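Local coordinates for superoxide dismutase [Fe] (Sulfolobus acidocaldarius, PDB 1B06), which catalyses the dismutation of superoxide radicals to hydrogen peroxide and oxygen with one iron ion bound per subunit, at residues H33-H38 / H84-W88; P15-L21 / W88-A94. All coordinates share one frame; numbering follows the deposited sequence.

Overall arrangement
Both contacts lie within the alpha-hairpin domain of this iron/manganese superoxide dismutase, their centres 11 Å apart, and they meet at Trp88 near the end of helix 67-89. Interaction 1 joins that helix to helix 27-57 at the iron site, its centre about 9 Å from the centre of the chain. Interaction 2 lies further out, at about 14 Å, and ties the loop 15-21, which precedes helix 27-57, to the chain leaving helix 67-89. Along the sequence, 15-21 comes first, then 33-38, 84-88 and 88-94, so the outer contact brackets the inner one. The indole of Trp88 packs beside a metal ligand while its carbonyl holds the N-terminal loop, so one residue touches both the iron site and the loop before helix 27-57.

Interaction 1: H33-H38 / H84-W88; sequences HYNGHH and HAIYW. With FE (Fe (III) ion), chain G.
Helices 33-38 and 84-88 run almost antiparallel, their axes 12.0 Å apart at an angle of 168°, with His38 opposite His84 and a wider pi-type turn in 33-38. This is the alpha-hairpin of iron/manganese superoxide dismutases, and its two helices each give the iron a histidine. His33 NE2 and His84 NE2 each bind the ion at 2.2 Å, their rings meeting rim to rim with planes nearly perpendicular; Asp170, His174 and a water complete the site. Gly80 O accepts a hydrogen bond from His84 ND1, so a second-shell carbonyl fixes the turn of that ring.

Trp88 reaches from helix 67-89 to three residues of 33-38. Its CH2 points edge-to-face at the His33 ring, 3.5 Å from His33 CG, so the rim of the indole abuts one face of this ligand. On the flank, Tyr34 turns its edge toward the five-membered ring of Trp88 (offset edge-to-face), and its hydroxyl bonds to Pro12 O. Trp88 NE1 donates to His38 ND1 over 2.9 Å (N-H...N angle 161°); ND1 lies in the indole plane, NE1 somewhat out of the imidazole plane. With CG anti to the backbone N (chi1 -166°), the His38 ring reaches across to this N-H, and its NE2 is hydrogen-bonded to His81. His84 CB sits over the centre of the His38 ring, 3.7 Å from the centroid, in a CH-pi contact. At the edge of its ring turned away from the iron, His33 ND1 gives water 1 a weak hydrogen bond; water 1 bonds over 3.2 Å with Tyr87 OH, itself hydrogen-bonded to Tyr187 OH.

Interaction 2: P15-L21 / W88-A94; sequences PYKVDAL and WNNMAPA
The ring of Tyr16 has the carbonyl oxygen of Trp88 at its hydroxyl edge, near the ring plane, and Pro15 CD over one face, offset toward the rim, while Met91 O and Pro93 CD approach it obliquely. Here the N-terminal loop of the alpha-hairpin domain, with a type I beta turn from Lys17 to Ala20, closes against the chain that leaves helix 67-89.

Tyr16 OH donates to Trp88 O over 2.7 Å, in the carbonyl plane and on a lone pair, with a C=O...donor angle of 119°. The tyrosine reaches it from a strained first torsion (chi1 32°), which leaves CG between the backbone N and the carbonyl carbon. A phenylalanine here would probably leave the Trp88 carbonyl without this donor and loosen the loop's hold on the end of the helix.

Pro15 packs on the last turn of helix 67-89: its CD lies on Trp88 CB at 3.8 Å, and its CG against Asn89 OD1. Further along, Leu21 and Met91 cross at about a right angle, and the bend of Met91 at chi3 brings CE to 3.5 Å from Leu21 CD1 and also beside the Tyr16 hydroxyl. Val194 and Ile30 add to the packing around Leu21. At the end of the contact, Ala20 CB meets Pro93 CG at 3.9 Å, and Pro93 CA makes a CA-H...O contact of 3.4 Å with Ala20 O.

Interaction 1: H33-H38 / H84-W88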
# COMPACT_ATOMS: atom_id res chain seq x y z
N HIS A 33 22.84 10.00 -6.15
CA HIS A 33 22.13 9.07 -5.28
C HIS A 33 22.40 9.43 -3.82
O HIS A 33 21.50 9.40 -2.98
CB HIS A 33 22.62 7.64 -5.54
CG HIS A 33 21.71 6.57 -5.02
ND1 HIS A 33 21.89 5.24 -5.32
CD2 HIS A 33 20.60 6.64 -4.25
CE1 HIS A 33 20.93 4.53 -4.75
NE2 HIS A 33 20.13 5.36 -4.10
N TYR A 34 23.65 9.78 -3.55
CA TYR A 34 24.08 10.14 -2.21
C TYR A 34 23.83 11.61 -1.87
O TYR A 34 23.13 11.92 -0.91
CB TYR A 34 25.57 9.81 -2.05
CG TYR A 34 26.18 10.32 -0.76
CD1 TYR A 34 25.85 9.74 0.46
CD2 TYR A 34 27.07 11.39 -0.76
CE1 TYR A 34 26.38 10.22 1.65
CE2 TYR A 34 27.60 11.89 0.42
CZ TYR A 34 27.25 11.30 1.62
OH TYR A 34 27.75 11.80 2.80
N ASN A 35 24.38 12.52 -2.67
CA ASN A 35 24.21 13.95 -2.43
C ASN A 35 22.82 14.48 -2.77
O ASN A 35 22.41 15.53 -2.27
CB ASN A 35 25.25 14.75 -3.20
CG ASN A 35 26.64 14.54 -2.67
OD1 ASN A 35 26.91 14.81 -1.49
ND2 ASN A 35 27.54 14.06 -3.52
N GLY A 36 22.10 13.76 -3.62
CA GLY A 36 20.77 14.21 -3.99
C GLY A 36 19.66 13.54 -3.21
O GLY A 36 19.04 14.16 -2.35
N HIS A 37 19.44 12.26 -3.50
CA HIS A 37 18.38 11.50 -2.85
C HIS A 37 18.53 11.30 -1.34
O HIS A 37 17.66 11.70 -0.58
CB HIS A 37 18.23 10.14 -3.56
CG HIS A 37 17.88 10.26 -5.01
ND1 HIS A 37 16.59 10.45 -5.46
CD2 HIS A 37 18.66 10.23 -6.12
CE1 HIS A 37 16.59 10.54 -6.77
NE2 HIS A 37 17.84 10.41 -7.20
N HIS A 38 19.62 10.68 -0.91
CA HIS A 38 19.80 10.44 0.52
C HIS A 38 19.72 11.73 1.34
O HIS A 38 19.00 11.79 2.34
CB HIS A 38 21.13 9.73 0.78
CG HIS A 38 21.24 9.15 2.16
ND1 HIS A 38 22.28 8.32 2.53
CD2 HIS A 38 20.47 9.29 3.26
CE1 HIS A 38 22.14 7.98 3.80
NE2 HIS A 38 21.05 8.56 4.27
N HIS A 84 19.22 3.71 3.12
CA HIS A 84 20.34 4.13 2.30
C HIS A 84 21.63 4.05 3.10
O HIS A 84 22.69 3.73 2.57
CB HIS A 84 20.12 5.56 1.78
CG HIS A 84 19.31 5.61 0.53
ND1 HIS A 84 17.93 5.68 0.55
CD2 HIS A 84 19.66 5.54 -0.77
CE1 HIS A 84 17.48 5.64 -0.69
NE2 HIS A 84 18.51 5.55 -1.51
N ALA A 85 21.53 4.34 4.40
CA ALA A 85 22.68 4.29 5.28
C ALA A 85 23.23 2.87 5.35
O ALA A 85 24.44 2.67 5.40
CB ALA A 85 22.29 4.77 6.67
N ILE A 86 22.35 1.88 5.36
CA ILE A 86 22.79 0.49 5.40
C ILE A 86 23.38 0.11 4.04
O ILE A 86 24.42 -0.53 3.96
CB ILE A 86 21.61 -0.46 5.71
CG1 ILE A 86 21.08 -0.19 7.12
CG2 ILE A 86 22.07 -1.90 5.59
CD1 ILE A 86 19.68 -0.73 7.35
N TYR A 87 22.68 0.53 2.98
CA TYR A 87 23.07 0.25 1.60
C TYR A 87 24.52 0.63 1.29
O TYR A 87 25.27 -0.18 0.74
CB TYR A 87 22.11 1.00 0.67
CG TYR A 87 22.34 0.82 -0.81
CD1 TYR A 87 22.39 -0.44 -1.39
CD2 TYR A 87 22.45 1.94 -1.65
CE1 TYR A 87 22.53 -0.60 -2.79
CE2 TYR A 87 22.60 1.80 -3.03
CZ TYR A 87 22.64 0.54 -3.59
OH TYR A 87 22.77 0.41 -4.96
N TRP A 88 24.92 1.85 1.66
CA TRP A 88 26.29 2.31 1.40
C TRP A 88 27.31 1.42 2.10
O TRP A 88 28.34 1.08 1.52
CB TRP A 88 26.49 3.75 1.88
CG TRP A 88 25.51 4.75 1.33
CD1 TRP A 88 24.86 5.72 2.04
CD2 TRP A 88 25.09 4.90 -0.03
NE1 TRP A 88 24.06 6.46 1.21
CE2 TRP A 88 24.17 5.98 -0.07
CE3 TRP A 88 25.38 4.23 -1.22
CZ2 TRP A 88 23.55 6.40 -1.25
CZ3 TRP A 88 24.76 4.65 -2.40
CH2 TRP A 88 23.86 5.73 -2.40
FE FE G . 18.04 4.86 -3.53
O HOH W 1 22.80 3.07 -6.73
O HOH W 2 16.13 4.31 -2.90

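Interaction 2: P15-L21 / W88-A94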
# COMPACT_ATOMS: atom_id res chain seq x y z
N PRO A 15 31.20 5.89 2.84
CA PRO A 15 32.37 5.12 3.28
C PRO A 15 33.52 5.03 2.28
O PRO A 15 34.57 4.46 2.59
CB PRO A 15 31.79 3.74 3.61
CG PRO A 15 30.29 3.87 3.48
CD PRO A 15 30.04 5.03 2.58
N TYR A 16 33.34 5.59 1.09
CA TYR A 16 34.38 5.55 0.06
C TYR A 16 34.14 6.68 -0.92
O TYR A 16 33.21 7.47 -0.75
CB TYR A 16 34.32 4.21 -0.68
CG TYR A 16 32.92 3.65 -0.77
CD1 TYR A 16 31.97 4.24 -1.60
CD2 TYR A 16 32.53 2.57 0.02
CE1 TYR A 16 30.67 3.78 -1.64
CE2 TYR A 16 31.22 2.10 -0.01
CZ TYR A 16 30.30 2.71 -0.84
OH TYR A 16 29.00 2.27 -0.85
N LYS A 17 34.98 6.77 -1.95
CA LYS A 17 34.84 7.81 -2.96
C LYS A 17 33.67 7.45 -3.88
O LYS A 17 33.36 6.27 -4.04
CB LYS A 17 36.12 7.94 -3.77
CG LYS A 17 37.30 8.42 -2.95
CD LYS A 17 38.36 9.06 -3.83
CE LYS A 17 39.69 9.19 -3.10
NZ LYS A 17 40.67 10.03 -3.85
N VAL A 18 33.04 8.46 -4.46
CA VAL A 18 31.88 8.23 -5.33
C VAL A 18 32.15 7.38 -6.56
O VAL A 18 31.21 6.93 -7.22
CB VAL A 18 31.24 9.56 -5.78
CG1 VAL A 18 30.75 10.34 -4.58
CG2 VAL A 18 32.23 10.37 -6.58
N ASP A 19 33.42 7.17 -6.89
CA ASP A 19 33.77 6.37 -8.05
C ASP A 19 34.40 5.04 -7.65
O ASP A 19 34.93 4.33 -8.50
CB ASP A 19 34.72 7.14 -8.97
CG ASP A 19 36.07 7.40 -8.32
OD1 ASP A 19 36.21 7.18 -7.10
OD2 ASP A 19 37.01 7.81 -9.04
N ALA A 20 34.32 4.71 -6.37
CA ALA A 20 34.90 3.47 -5.85
C ALA A 20 34.16 2.19 -6.26
O ALA A 20 34.72 1.09 -6.15
CB ALA A 20 35.00 3.54 -4.34
N LEU A 21 32.92 2.30 -6.72
CA LEU A 21 32.15 1.12 -7.11
C LEU A 21 32.16 0.85 -8.61
O LEU A 21 31.51 -0.08 -9.08
CB LEU A 21 30.71 1.25 -6.62
CG LEU A 21 30.53 1.41 -5.11
CD1 LEU A 21 29.04 1.46 -4.77
CD2 LEU A 21 31.21 0.26 -4.39
N TRP A 88 24.92 1.85 1.66
CA TRP A 88 26.29 2.31 1.40
C TRP A 88 27.31 1.42 2.10
O TRP A 88 28.34 1.08 1.52
CB TRP A 88 26.49 3.75 1.88
CG TRP A 88 25.51 4.75 1.33
CD1 TRP A 88 24.86 5.72 2.04
CD2 TRP A 88 25.09 4.90 -0.03
NE1 TRP A 88 24.06 6.46 1.21
CE2 TRP A 88 24.17 5.98 -0.07
CE3 TRP A 88 25.38 4.23 -1.22
CZ2 TRP A 88 23.55 6.40 -1.25
CZ3 TRP A 88 24.76 4.65 -2.40
CH2 TRP A 88 23.86 5.73 -2.40
N ASN A 89 27.03 1.05 3.34
CA ASN A 89 27.93 0.22 4.12
C ASN A 89 27.88 -1.25 3.72
O ASN A 89 28.82 -2.01 3.99
CB ASN A 89 27.61 0.34 5.60
CG ASN A 89 28.06 1.66 6.19
OD1 ASN A 89 29.23 2.01 6.10
ND2 ASN A 89 27.14 2.39 6.78
N ASN A 90 26.79 -1.64 3.06
CA ASN A 90 26.61 -3.02 2.64
C ASN A 90 27.31 -3.31 1.31
O ASN A 90 27.19 -4.41 0.77
CB ASN A 90 25.11 -3.32 2.51
CG ASN A 90 24.77 -4.78 2.78
OD1 ASN A 90 25.18 -5.36 3.80
ND2 ASN A 90 24.02 -5.38 1.88
N MET A 91 28.01 -2.31 0.79
CA MET A 91 28.77 -2.44 -0.45
C MET A 91 30.23 -2.06 -0.18
O MET A 91 30.53 -1.41 0.82
CB MET A 91 28.18 -1.51 -1.52
CG MET A 91 26.79 -1.92 -2.00
SD MET A 91 26.23 -1.05 -3.48
CE MET A 91 26.17 0.68 -2.87
N ALA A 92 31.13 -2.48 -1.06
CA ALA A 92 32.55 -2.18 -0.89
C ALA A 92 33.21 -2.14 -2.25
O ALA A 92 32.77 -2.81 -3.18
CB ALA A 92 33.20 -3.24 -0.01
N PRO A 93 34.28 -1.34 -2.40
CA PRO A 93 35.01 -1.24 -3.67
C PRO A 93 35.33 -2.60 -4.28
O PRO A 93 35.62 -3.56 -3.57
CB PRO A 93 36.26 -0.45 -3.30
CG PRO A 93 35.83 0.38 -2.14
CD PRO A 93 34.87 -0.47 -1.36
N ALA A 94 35.29 -2.65 -5.61
CA ALA A 94 35.56 -3.86 -6.39
C ALA A 94 36.35 -4.95 -5.69
O ALA A 94 35.87 -6.07 -5.50
CB ALA A 94 36.25 -3.47 -7.69